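Local coordinates for effector protein hopAB3 (Pseudomonas syringae pv. maculicola, PDB 3TJY), which is a type III effector recognised by the tomato resistance kinase Pto, here its Pto-binding helical domain, eliciting Prf-dependent immunity in resistant plants and promoting virulence in susceptible ones, at residues Leu21-Arg25 and Leu73-Ser78; Phe28-Arg33 and Gly58-Asn62. All coordinates share one frame. Where two conformers were deposited one is given. Residue numbers count along the deposited sequence, not the author numbering.

Interaction 1 of 2, residues Leu21-Arg25 and Leu73-Ser78; sequences LANIR and LRRADS. With SO4 (sulfate ion), chain D; SO4 (sulfate ion), chain B.
Start with two helices of the bundle running roughly antiparallel: the start of helix 21-32 and the end of helix 64-77, axes of these short segments 9.3 Å apart at 146°. The register sets A22 beside D77 (CA-CA 5.7 Å) and R25 beside L73 (CA-CA 5.6 Å). Apolar groups line the inner side: L21 CD2 lies 4.1 Å from L73 CD2, L21 CD1 3.9 Å from A76 CB, and I24 CG2 4.1 Å from L73 CD1; V11 of helix 3-16 meets both L21 and L73. At the outer edge R25 stretches all-trans through chi3. Its NH1 makes a salt bridge with D77 OD2 (2.9 Å), and the same OD2 accepts from a water that also donates to A22 O, both at 2.8 Å. Two sulfates, probably from the crystallisation liquor, take the rest: R25 NE donates to sulfate B O2 (2.8 Å), NH2 to sulfate B O4 (3.2 Å) and sulfate D O1 (3.1 Å), and NH1 also to sulfate D O2 (3.2 Å). R74 CG packs over one guanidinium face, 3.6 Å from R25 NH2. S78 OG donates to R74 O (2.5 Å). One carboxylate thus serves R25 directly and A22 through water, while the N-H groups that D77 leaves to R25 are all taken by sulfate.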
loop_
_atom_site.group_PDB
_atom_site.type_symbol
_atom_site.label_atom_id
_atom_site.label_comp_id
_atom_site.label_asym_id
_atom_site.label_seq_id
_atom_site.Cartn_x
_atom_site.Cartn_y
_atom_site.Cartn_z
ATOM N N LEU A 21 6.463 6.137 -5.740
ATOM C CA LEU A 21 6.273 5.871 -4.308
ATOM C C LEU A 21 5.830 7.098 -3.511
ATOM O O LEU A 21 5.104 6.954 -2.514
ATOM C CB LEU A 21 7.528 5.250 -3.663
ATOM C CG LEU A 21 7.934 3.861 -4.163
ATOM C CD1 LEU A 21 9.153 3.356 -3.386
ATOM C CD2 LEU A 21 6.774 2.885 -4.037
ATOM N N ALA A 22 6.254 8.289 -3.931
ATOM C CA ALA A 22 5.767 9.509 -3.298
ATOM C C ALA A 22 4.252 9.587 -3.458
ATOM O O ALA A 22 3.534 9.929 -2.515
ATOM C CB ALA A 22 6.455 10.750 -3.877
ATOM N N ASN A 23 3.765 9.242 -4.652
ATOM C CA ASN A 23 2.339 9.284 -4.942
ATOM C C ASN A 23 1.584 8.187 -4.194
ATOM O O ASN A 23 0.511 8.429 -3.635
ATOM C CB ASN A 23 2.102 9.173 -6.457
ATOM C CG ASN A 23 0.640 8.915 -6.817
ATOM O OD1 ASN A 23 0.298 7.874 -7.391
ATOM N ND2 ASN A 23 -0.222 9.866 -6.502
ATOM N N ILE A 24 2.129 6.976 -4.194
ATOM C CA ILE A 24 1.489 5.887 -3.474
ATOM C C ILE A 24 1.414 6.237 -1.986
ATOM O O ILE A 24 0.402 5.994 -1.338
ATOM C CB ILE A 24 2.228 4.550 -3.648
ATOM C CG1 ILE A 24 2.226 4.124 -5.117
ATOM C CG2 ILE A 24 1.548 3.470 -2.823
ATOM C CD1 ILE A 24 0.810 3.962 -5.731
ATOM N N ARG A 25 2.473 6.845 -1.457
ATOM C CA ARG A 25 2.477 7.245 -0.046
ATOM C C ARG A 25 1.295 8.161 0.279
ATOM O O ARG A 25 0.589 7.961 1.265
ATOM C CB ARG A 25 3.800 7.923 0.329
ATOM C CG ARG A 25 3.893 8.297 1.801
ATOM C CD ARG A 25 5.224 8.961 2.122
ATOM N NE ARG A 25 5.235 9.482 3.487
ATOM C CZ ARG A 25 6.102 10.378 3.931
ATOM N NH1 ARG A 25 7.033 10.870 3.122
ATOM N NH2 ARG A 25 6.015 10.811 5.181
ATOM N N LEU A 73 6.619 2.985 3.187
ATOM C CA LEU A 73 6.479 4.048 2.194
ATOM C C LEU A 73 7.115 5.329 2.670
ATOM O O LEU A 73 7.736 6.052 1.893
ATOM C CB LEU A 73 4.993 4.286 1.853
ATOM C CG LEU A 73 4.367 3.147 1.060
ATOM C CD1 LEU A 73 2.849 3.304 1.077
ATOM C CD2 LEU A 73 4.900 3.112 -0.379
ATOM N N ARG A 74 6.961 5.643 3.955
ATOM C CA ARG A 74 7.569 6.863 4.485
ATOM C C ARG A 74 9.093 6.814 4.420
ATOM O O ARG A 74 9.738 7.794 4.037
ATOM C CB ARG A 74 7.103 7.129 5.920
ATOM C CG ARG A 74 7.934 8.164 6.666
ATOM C CD ARG A 74 7.330 8.462 8.039
ATOM N NE ARG A 74 7.190 7.250 8.845
ATOM C CZ ARG A 74 6.511 7.198 9.986
ATOM N NH1 ARG A 74 6.418 6.057 10.662
ATOM N NH2 ARG A 74 5.914 8.293 10.442
ATOM N N ARG A 75 9.663 5.669 4.782
ATOM C CA ARG A 75 11.121 5.541 4.770
ATOM C C ARG A 75 11.649 5.581 3.344
ATOM O O ARG A 75 12.675 6.218 3.078
ATOM C CB ARG A 75 11.556 4.247 5.459
ATOM C CG ARG A 75 13.077 4.077 5.504
ATOM C CD ARG A 75 13.475 3.087 6.600
ATOM N NE ARG A 75 13.170 3.619 7.930
ATOM C CZ ARG A 75 12.202 3.161 8.728
ATOM N NH1 ARG A 75 11.433 2.154 8.353
ATOM N NH2 ARG A 75 12.004 3.733 9.915
ATOM N N ALA A 76 10.947 4.924 2.430
ATOM C CA ALA A 76 11.367 4.940 1.015
ATOM C C ALA A 76 11.270 6.329 0.395
ATOM O O ALA A 76 12.061 6.693 -0.487
ATOM C CB ALA A 76 10.572 3.952 0.211
ATOM N N ASP A 77 10.292 7.107 0.842
ATOM C CA ASP A 77 10.078 8.454 0.297
ATOM C C ASP A 77 10.938 9.511 0.997
ATOM O O ASP A 77 10.940 10.673 0.612
ATOM C CB ASP A 77 8.590 8.812 0.427
ATOM C CG ASP A 77 8.221 10.112 -0.258
ATOM O OD1 ASP A 77 8.781 10.413 -1.335
ATOM O OD2 ASP A 77 7.353 10.843 0.283
ATOM N N SER A 78 11.671 9.097 2.025
ATOM C CA SER A 78 12.449 10.031 2.828
ATOM C C SER A 78 13.937 9.956 2.502
ATOM O O SER A 78 14.656 10.952 2.614
ATOM C CB SER A 78 12.214 9.768 4.319
ATOM O OG SER A 78 10.853 9.983 4.660
HETATM S S SO4 D . 8.386 13.554 5.036
HETATM O O1 SO4 D . 8.053 12.833 6.265
HETATM O O2 SO4 D . 9.317 12.762 4.232
HETATM O O3 SO4 D . 7.164 13.799 4.273
HETATM O O4 SO4 D . 9.002 14.838 5.366
HETATM S S SO4 B . 2.992 9.501 6.960
HETATM O O1 SO4 B . 2.779 8.268 7.695
HETATM O O2 SO4 B . 3.437 9.208 5.606
HETATM O O3 SO4 B . 1.725 10.221 6.909
HETATM O O4 SO4 B . 4.013 10.288 7.640
HETATM O O HOH W 1 4.831 11.666 -0.750
#

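Interaction 2 of 2, residues Phe28-Arg33 and Gly58-Asn62; sequences FRNMLR and GIDRN. With SO4 (sulfate ion), chain B.
Water does the polar bridging here: the end of helix 21-32 and the loop between helices 54-57 and 64-77 share no direct hydrogen bond, and three waters join their backbones and R61. Water 3 donates to M31 O (2.8 Å) and accepts from I59 N (3.0 Å). Water 4 donates to L32 O (2.9 Å) and I59 O (2.8 Å) and accepts from R61 N (2.9 Å); water 2 links R29 O (2.8 Å) to R61 NH1 (2.9 Å). G58 leaves helix 54-57 with positive phi (72/-168), I59 is extended (-128/135), and D60 OD1 accepts from N62 N at 3.0 Å, an Asx turn. The closest CA pair is L32-R61, 5.3 Å. I59 (chi1 m, chi2 t) is the apolar plug: its CD1 sits 3.8 Å from F28 CE1 at the ring edge, and its CG2 3.8 Å from L32 CD2. Selenomethionine M31, chi1 t and chi2 p, flanks I59 too, and both touch M54. R61, chi1 p, lays a guanidinium face over L32 O, NH1 3.3 Å away but too poorly angled for a hydrogen bond. The loop is therefore held by I59 in an apolar pocket, with water taking up the carbonyls of M31 and L32 at the helix end.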
loop_
_atom_site.group_PDB
_atom_site.type_symbol
_atom_site.label_atom_id
_atom_site.label_comp_id
_atom_site.label_asym_id
_atom_site.label_seq_id
_atom_site.Cartn_x
_atom_site.Cartn_y
_atom_site.Cartn_z
ATOM N N PHE A 28 -2.112 6.241 -0.130
ATOM C CA PHE A 28 -2.312 5.270 0.938
ATOM C C PHE A 28 -2.713 5.973 2.226
ATOM O O PHE A 28 -3.565 5.486 2.951
ATOM C CB PHE A 28 -1.079 4.410 1.153
ATOM C CG PHE A 28 -1.309 3.247 2.077
ATOM C CD1 PHE A 28 -2.239 2.278 1.763
ATOM C CD2 PHE A 28 -0.596 3.132 3.260
ATOM C CE1 PHE A 28 -2.448 1.183 2.602
ATOM C CE2 PHE A 28 -0.791 2.044 4.105
ATOM C CZ PHE A 28 -1.721 1.063 3.775
ATOM N N ARG A 29 -2.104 7.122 2.503
ATOM C CA ARG A 29 -2.523 7.929 3.650
ATOM C C ARG A 29 -4.010 8.260 3.551
ATOM O O ARG A 29 -4.761 8.111 4.513
ATOM C CB ARG A 29 -1.713 9.226 3.731
ATOM C CG ARG A 29 -1.999 10.050 4.973
ATOM C CD ARG A 29 -1.236 11.374 4.939
ATOM N NE ARG A 29 0.195 11.125 4.845
ATOM C CZ ARG A 29 0.968 11.527 3.843
ATOM N NH1 ARG A 29 0.469 12.243 2.849
ATOM N NH2 ARG A 29 2.257 11.229 3.856
ATOM N N ASN A 30 -4.430 8.707 2.373
ATOM C CA ASN A 30 -5.831 9.033 2.125
ATOM C C ASN A 30 -6.737 7.804 2.206
ATOM O O ASN A 30 -7.873 7.897 2.680
ATOM C CB ASN A 30 -5.983 9.696 0.763
ATOM C CG ASN A 30 -5.314 11.046 0.699
ATOM O OD1 ASN A 30 -5.160 11.724 1.719
ATOM N ND2 ASN A 30 -4.919 11.454 -0.506
HETATM N N MSE A 31 -6.233 6.666 1.745
HETATM C CA MSE A 31 -6.976 5.404 1.821
HETATM C C MSE A 31 -7.277 5.067 3.272
HETATM O O MSE A 31 -8.403 4.693 3.619
HETATM C CB MSE A 31 -6.181 4.266 1.178
HETATM C CG MSE A 31 -6.809 2.886 1.353
HETATM SE SE MSE A 31 -8.404 2.623 0.228
HETATM C CE MSE A 31 -8.980 0.931 0.981
ATOM N N LEU A 32 -6.278 5.219 4.128
ATOM C CA LEU A 32 -6.461 4.930 5.544
ATOM C C LEU A 32 -7.457 5.880 6.184
ATOM O O LEU A 32 -8.066 5.545 7.197
ATOM C CB LEU A 32 -5.127 4.974 6.295
ATOM C CG LEU A 32 -4.081 3.966 5.845
ATOM C CD1 LEU A 32 -2.883 4.029 6.763
ATOM C CD2 LEU A 32 -4.684 2.560 5.839
ATOM N N ARG A 33 -7.608 7.060 5.579
ATOM C CA ARG A 33 -8.573 8.067 6.010
ATOM C C ARG A 33 -9.957 7.779 5.444
ATOM O O ARG A 33 -10.937 8.431 5.808
ATOM C CB ARG A 33 -8.126 9.462 5.560
ATOM C CG ARG A 33 -6.915 9.997 6.297
ATOM C CD ARG A 33 -6.322 11.214 5.597
ATOM N NE ARG A 33 -5.294 11.854 6.415
ATOM C CZ ARG A 33 -4.471 12.806 5.984
ATOM N NH1 ARG A 33 -3.576 13.327 6.812
ATOM N NH2 ARG A 33 -4.538 13.233 4.731
ATOM N N GLY A 58 -12.300 -1.324 2.236
ATOM C CA GLY A 58 -11.228 -0.432 2.644
ATOM C C GLY A 58 -10.068 -1.146 3.319
ATOM O O GLY A 58 -9.962 -2.373 3.278
ATOM N N ILE A 59 -9.184 -0.366 3.933
ATOM C CA ILE A 59 -8.026 -0.905 4.632
ATOM C C ILE A 59 -7.988 -0.338 6.049
ATOM O O ILE A 59 -8.194 0.857 6.255
ATOM C CB ILE A 59 -6.713 -0.600 3.890
ATOM C CG1 ILE A 59 -6.653 -1.361 2.559
ATOM C CG2 ILE A 59 -5.496 -0.973 4.762
ATOM C CD1 ILE A 59 -5.473 -0.944 1.671
ATOM N N ASP A 60 -7.729 -1.204 7.024
ATOM C CA ASP A 60 -7.789 -0.829 8.437
ATOM C C ASP A 60 -6.448 -0.254 8.862
ATOM O O ASP A 60 -5.449 -0.956 8.845
ATOM C CB ASP A 60 -8.098 -2.078 9.259
ATOM C CG ASP A 60 -8.143 -1.822 10.748
ATOM O OD1 ASP A 60 -8.058 -0.654 11.176
ATOM O OD2 ASP A 60 -8.274 -2.810 11.500
ATOM N N ARG A 61 -6.421 1.019 9.240
ATOM C CA ARG A 61 -5.150 1.658 9.564
ATOM C C ARG A 61 -4.455 0.987 10.748
ATOM O O ARG A 61 -3.242 1.106 10.911
ATOM C CB ARG A 61 -5.346 3.153 9.853
ATOM C CG ARG A 61 -6.343 3.449 10.949
ATOM C CD ARG A 61 -6.103 4.828 11.540
ATOM N NE ARG A 61 -5.746 5.806 10.517
ATOM C CZ ARG A 61 -6.609 6.637 9.944
ATOM N NH1 ARG A 61 -6.190 7.496 9.026
ATOM N NH2 ARG A 61 -7.889 6.613 10.293
ATOM N N ASN A 62 -5.232 0.301 11.581
ATOM C CA ASN A 62 -4.680 -0.346 12.765
ATOM C C ASN A 62 -4.116 -1.736 12.500
ATOM O O ASN A 62 -3.534 -2.353 13.392
ATOM C CB ASN A 62 -5.736 -0.423 13.863
ATOM C CG ASN A 62 -6.169 0.945 14.345
ATOM O OD1 ASN A 62 -5.341 1.830 14.557
ATOM N ND2 ASN A 62 -7.474 1.128 14.509
HETATM S S SO4 B . 2.992 9.501 6.960
HETATM O O1 SO4 B . 2.779 8.268 7.695
HETATM O O2 SO4 B . 3.437 9.208 5.606
HETATM O O3 SO4 B . 1.725 10.221 6.909
HETATM O O4 SO4 B . 4.013 10.288 7.640
HETATM O O HOH W 2 -4.248 8.521 7.202
HETATM O O HOH W 3 -10.109 2.513 4.044
HETATM O O HOH W 4 -8.449 2.844 8.173
#

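Both contacts use helix 21-32, interaction 1 at its first turns against helix 64-77 and interaction 2 at its last against the loop leading into that helix; in sequence, interaction 2 is nested within the loop that interaction 1 closes. Their centres are 15 Å apart, yet they meet where L73 CD1 packs 4.1 Å from F28 CB. Each is partly buried, apolar inside and polar at the rim. The rims differ: helix against helix has a direct salt bridge, whereas helix against loop relies on water-mediated backbone links. Sulfate B spans the two, bound by R25 of one and R29 of the other, whose like charges lie close together.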